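Local coordinates for levoglucosan dehydrogenase (Pseudarthrobacter phenanthrenivorans, PDB 6A3F), which catalyses the NAD(+)-dependent oxidation of levoglucosan (1,6-anhydro-beta-D-glucose) to 3-dehydrolevoglucosan, working as a homotetramer of the Gfo/Idh/MocA family, at residues N152-P157 with S375-F380; A158-K163 with A218-G223. One frame throughout, in Å; residues are numbered along the deposited sequence.

Interaction 1: N152-P157 with S375-F380; sequences NYRRTP and SVSPSF
Arg154 and Arg155 reach side by side across to Ser377 and Pro378, joining the turn that leaves the last strand of the Rossmann sheet, 147-149, to the connection between helices 355-371 and 380-399. The turn begins as a short 3-10 segment, and its first two residues serve the active site: Asn152 binds NADH and Tyr153 binds levoglucosan. The tight part of the contact belongs to Arg155. Both terminal nitrogens close on one acceptor, Ser377 O, NH1 at 2.7 Å and NH2 at 2.9 Å, with the carbonyl oxygen close to the guanidinium plane. NH1 uses a lone pair in the carbonyl plane, whereas NH2 approaches almost head-on, at a C=O...N angle of 170°. The chain runs extended from CG to NE, and a salt bridge from NE to Asp365 of helix 355-371 gives the group a second hold. Pro378, which follows a cis peptide bond, touches both arginines: its CD lies 3.4 Å from Arg155 NH1 and also stands over one face of the Arg154 guanidinium, offset toward the rim. Arg154 gets there by a bent route, turning at chi2 (143°) and chi3, and its NH2 is salt-bridged to Asp216 of helix 206-221. The looser, watered side lies around partly exposed Val376 and Ser377. There Arg154 NH1 donates to Ser377 OG over 3.1 Å, with the hydroxyl tilted out of the guanidinium plane, and one water accepts from Ser377 N and, weakly, from Arg155 NH2. Another water sits at the edge of the Arg154 guanidinium, 2.8 Å from NH2 and 3.3 Å from Ser377 OG.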
# COMPACT_ATOMS: atom_id res chain seq x y z
N ASN B 152 -21.67 -2.65 -14.30
CA ASN B 152 -20.73 -1.78 -14.98
C ASN B 152 -19.29 -2.03 -14.48
O ASN B 152 -18.32 -1.76 -15.23
CB ASN B 152 -21.13 -0.32 -14.81
CG ASN B 152 -21.09 0.10 -13.37
OD1 ASN B 152 -21.91 -0.39 -12.60
ND2 ASN B 152 -20.08 0.89 -12.99
N TYR B 153 -19.14 -2.53 -13.24
CA TYR B 153 -17.83 -2.65 -12.66
C TYR B 153 -17.02 -3.74 -13.36
O TYR B 153 -15.78 -3.68 -13.30
CB TYR B 153 -17.88 -2.92 -11.16
CG TYR B 153 -18.37 -1.76 -10.34
CD1 TYR B 153 -17.65 -0.58 -10.26
CD2 TYR B 153 -19.59 -1.85 -9.68
CE1 TYR B 153 -18.11 0.47 -9.49
CE2 TYR B 153 -20.07 -0.79 -8.92
CZ TYR B 153 -19.30 0.36 -8.80
OH TYR B 153 -19.72 1.42 -8.04
N ARG B 154 -17.65 -4.67 -14.07
CA ARG B 154 -16.83 -5.65 -14.79
C ARG B 154 -16.11 -5.01 -15.99
O ARG B 154 -15.20 -5.66 -16.54
CB ARG B 154 -17.66 -6.87 -15.18
CG ARG B 154 -18.56 -6.65 -16.38
CD ARG B 154 -18.72 -7.83 -17.33
NE ARG B 154 -19.55 -8.92 -16.79
CZ ARG B 154 -20.00 -9.96 -17.51
NH1 ARG B 154 -19.69 -10.04 -18.80
NH2 ARG B 154 -20.70 -10.92 -16.95
N ARG B 155 -16.48 -3.79 -16.41
CA ARG B 155 -15.86 -3.10 -17.49
C ARG B 155 -14.82 -2.09 -16.95
O ARG B 155 -14.34 -1.25 -17.69
CB ARG B 155 -16.90 -2.44 -18.41
CG ARG B 155 -17.50 -3.45 -19.39
CD ARG B 155 -18.68 -2.96 -20.20
NE ARG B 155 -18.88 -3.84 -21.35
CZ ARG B 155 -19.53 -5.00 -21.36
NH1 ARG B 155 -20.10 -5.49 -20.27
NH2 ARG B 155 -19.61 -5.67 -22.51
N THR B 156 -14.47 -2.14 -15.66
CA THR B 156 -13.23 -1.54 -15.20
C THR B 156 -12.07 -2.20 -15.98
O THR B 156 -11.98 -3.42 -15.99
CB THR B 156 -13.00 -1.74 -13.70
OG1 THR B 156 -14.12 -1.35 -12.89
CG2 THR B 156 -11.77 -0.99 -13.20
N PRO B 157 -11.21 -1.38 -16.60
CA PRO B 157 -10.21 -2.01 -17.44
C PRO B 157 -9.41 -3.08 -16.69
O PRO B 157 -9.12 -4.11 -17.28
CB PRO B 157 -9.37 -0.85 -17.97
CG PRO B 157 -10.39 0.24 -18.07
CD PRO B 157 -11.25 0.05 -16.84
N SER B 375 -25.36 -9.46 -29.73
CA SER B 375 -25.72 -9.41 -28.32
C SER B 375 -24.54 -8.93 -27.46
O SER B 375 -23.42 -8.84 -27.92
CB SER B 375 -26.19 -10.74 -27.89
OG SER B 375 -25.12 -11.63 -27.96
N VAL B 376 -24.84 -8.64 -26.19
CA VAL B 376 -23.87 -8.12 -25.28
C VAL B 376 -23.90 -8.93 -23.99
O VAL B 376 -24.91 -9.63 -23.64
CB VAL B 376 -24.11 -6.62 -25.04
CG1 VAL B 376 -25.29 -6.36 -24.12
CG2 VAL B 376 -22.86 -5.93 -24.56
N SER B 377 -22.76 -8.89 -23.30
CA SER B 377 -22.63 -9.49 -22.00
C SER B 377 -22.23 -8.42 -20.97
O SER B 377 -21.38 -7.57 -21.30
CB SER B 377 -21.57 -10.57 -22.06
OG SER B 377 -21.59 -11.32 -20.86
N PRO B 378 -22.83 -8.39 -19.77
CA PRO B 378 -23.96 -9.25 -19.33
C PRO B 378 -25.35 -8.81 -19.83
O PRO B 378 -25.71 -7.61 -19.80
CB PRO B 378 -23.87 -9.14 -17.81
CG PRO B 378 -23.41 -7.69 -17.59
CD PRO B 378 -22.58 -7.33 -18.80
N SER B 379 -26.11 -9.82 -20.27
CA SER B 379 -27.46 -9.63 -20.79
C SER B 379 -28.50 -9.88 -19.69
O SER B 379 -28.19 -10.13 -18.52
CB SER B 379 -27.70 -10.54 -21.96
OG SER B 379 -27.97 -11.86 -21.50
N PHE B 380 -29.78 -9.86 -20.06
CA PHE B 380 -30.82 -10.29 -19.15
C PHE B 380 -30.67 -11.78 -18.79
O PHE B 380 -31.12 -12.15 -17.71
CB PHE B 380 -32.22 -10.03 -19.74
CG PHE B 380 -32.74 -8.62 -19.64
CD1 PHE B 380 -31.89 -7.54 -19.46
CD2 PHE B 380 -34.10 -8.37 -19.84
CE1 PHE B 380 -32.37 -6.25 -19.45
CE2 PHE B 380 -34.59 -7.08 -19.83
CZ PHE B 380 -33.72 -6.02 -19.62
O HOH W 1 -21.32 -13.32 -18.26
O HOH W 2 -20.26 -8.34 -24.44

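Interaction 2: A158-K163 with A218-G223; sequences AVALAK and ARYLVG
Lys163 lies across Tyr220 where helix 157-167 packs beside the C-terminal end of helix 206-221, two helices that rest on the large mixed sheet of the substrate-binding domain. Its CB starts at the phenol end of the ring, 3.5 Å from Tyr220 OH and nearly as close to CZ. CG, held anti to the backbone N (chi1 175°), stays over the same two atoms. The chain then bends once, at chi2 (67°), and this turn carries it along the ring toward the Tyr220 backbone: CD stands over one face in a CH-pi contact, 4.2 Å from the ring centroid and displaced toward the rim, and CE passes CE1, while CD and CE each also lie 3.5 Å from Tyr220 O. At the tip, NZ donates to Tyr220 O over 2.7 Å, arriving almost in line with the C=O bond at 175°. The same ammonium forms a salt bridge with Glu167, one turn further along its own helix. Around the rest of the ring, Ala160 CA meets the edge 3.8 Å from OH, and Val159 CG1 touches CE2 at 4.1 Å. Leu221 CD2 rests against Ala162 CB and the Lys163 backbone, 3.7 Å from Lys163 N, while Phe297 of strand 294-301 touches Val159, Ala162 and Leu221 alike. The aliphatic part of one lysine thus serves as apolar packing, and its charged end meets a carbonyl near the C-terminus of a helix, where the dipole would be expected to favour a positive charge.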
# COMPACT_ATOMS: atom_id res chain seq x y z
N ALA B 158 -9.05 -2.85 -15.43
CA ALA B 158 -8.31 -3.81 -14.63
C ALA B 158 -9.03 -5.17 -14.53
O ALA B 158 -8.39 -6.20 -14.46
CB ALA B 158 -8.10 -3.23 -13.26
N VAL B 159 -10.35 -5.15 -14.45
CA VAL B 159 -11.14 -6.36 -14.35
C VAL B 159 -11.15 -7.11 -15.70
O VAL B 159 -10.96 -8.35 -15.73
CB VAL B 159 -12.56 -6.04 -13.86
CG1 VAL B 159 -13.42 -7.32 -13.82
CG2 VAL B 159 -12.49 -5.35 -12.50
N ALA B 160 -11.29 -6.38 -16.80
CA ALA B 160 -11.16 -6.98 -18.15
C ALA B 160 -9.73 -7.49 -18.36
O ALA B 160 -9.55 -8.47 -19.06
CB ALA B 160 -11.51 -5.97 -19.19
N LEU B 161 -8.73 -6.83 -17.80
CA LEU B 161 -7.34 -7.32 -17.84
C LEU B 161 -7.21 -8.66 -17.10
O LEU B 161 -6.50 -9.58 -17.54
CB LEU B 161 -6.43 -6.27 -17.20
CG LEU B 161 -4.95 -6.65 -17.15
CD1 LEU B 161 -4.41 -6.88 -18.56
CD2 LEU B 161 -4.13 -5.54 -16.49
N ALA B 162 -7.83 -8.77 -15.93
CA ALA B 162 -7.85 -10.06 -15.18
C ALA B 162 -8.44 -11.17 -16.06
O ALA B 162 -7.92 -12.32 -16.13
CB ALA B 162 -8.68 -9.91 -13.92
N LYS B 163 -9.52 -10.83 -16.73
CA LYS B 163 -10.16 -11.81 -17.65
C LYS B 163 -9.20 -12.22 -18.77
O LYS B 163 -9.08 -13.42 -19.09
CB LYS B 163 -11.45 -11.22 -18.23
CG LYS B 163 -12.15 -12.07 -19.27
CD LYS B 163 -12.71 -13.34 -18.70
CE LYS B 163 -13.65 -14.05 -19.66
NZ LYS B 163 -14.21 -15.26 -19.03
N ALA B 218 -17.62 -12.97 -10.37
CA ALA B 218 -17.31 -14.39 -10.19
C ALA B 218 -17.74 -15.17 -11.44
O ALA B 218 -16.99 -16.04 -11.91
CB ALA B 218 -17.95 -14.92 -8.96
N ARG B 219 -18.91 -14.84 -11.99
CA ARG B 219 -19.39 -15.56 -13.18
C ARG B 219 -18.47 -15.24 -14.37
O ARG B 219 -18.15 -16.11 -15.19
CB ARG B 219 -20.85 -15.21 -13.45
CG ARG B 219 -21.83 -15.86 -12.48
CD ARG B 219 -23.26 -15.55 -12.94
NE ARG B 219 -23.58 -16.24 -14.18
CZ ARG B 219 -23.71 -15.69 -15.39
NH1 ARG B 219 -23.60 -14.39 -15.57
NH2 ARG B 219 -23.92 -16.48 -16.43
N TYR B 220 -18.05 -13.98 -14.45
CA TYR B 220 -17.24 -13.48 -15.59
C TYR B 220 -15.83 -14.11 -15.58
O TYR B 220 -15.29 -14.53 -16.62
CB TYR B 220 -17.22 -11.95 -15.55
CG TYR B 220 -16.36 -11.22 -16.55
CD1 TYR B 220 -16.45 -11.48 -17.92
CD2 TYR B 220 -15.43 -10.29 -16.14
CE1 TYR B 220 -15.68 -10.81 -18.85
CE2 TYR B 220 -14.66 -9.58 -17.06
CZ TYR B 220 -14.78 -9.84 -18.42
OH TYR B 220 -14.01 -9.16 -19.30
N LEU B 221 -15.21 -14.12 -14.43
CA LEU B 221 -13.82 -14.48 -14.32
C LEU B 221 -13.67 -15.98 -14.03
O LEU B 221 -12.61 -16.53 -14.38
CB LEU B 221 -13.16 -13.68 -13.17
CG LEU B 221 -13.18 -12.16 -13.34
CD1 LEU B 221 -12.74 -11.47 -12.06
CD2 LEU B 221 -12.33 -11.73 -14.52
N VAL B 222 -14.60 -16.60 -13.27
CA VAL B 222 -14.43 -18.00 -12.82
C VAL B 222 -15.36 -18.94 -13.61
O VAL B 222 -14.90 -19.89 -14.25
CB VAL B 222 -14.67 -18.18 -11.31
CG1 VAL B 222 -14.43 -19.60 -10.85
CG2 VAL B 222 -13.80 -17.23 -10.53
N GLY B 223 -16.68 -18.68 -13.54
CA GLY B 223 -17.70 -19.49 -14.25
C GLY B 223 -18.99 -19.58 -13.44
O GLY B 223 -19.21 -18.81 -12.46

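In the fold
Helix 157-167 begins at Pro157, the last residue of segment 152-157, which makes the two contacts neighbours in space as well as in sequence, with centres about 10 Å apart. They meet directly: Arg154 O lies 3.6 Å from Val159 CG1, and Arg154 NH1 lies 3.7 Å from Tyr220 CD1. Helix 206-221 serves both, through Asp216 in interaction 1 and Tyr220 and Leu221 in interaction 2, and also carries the levoglucosan-binding residues Asp209 and His213. The Arg154 side chain is about 8 Å from that of His213, and the side chain of Val159 is about 6 Å from that of Tyr153. Interaction 1 ties the Asn152-Tyr153 turn to loop 375-380; interaction 2 packs two helices within the substrate-binding domain.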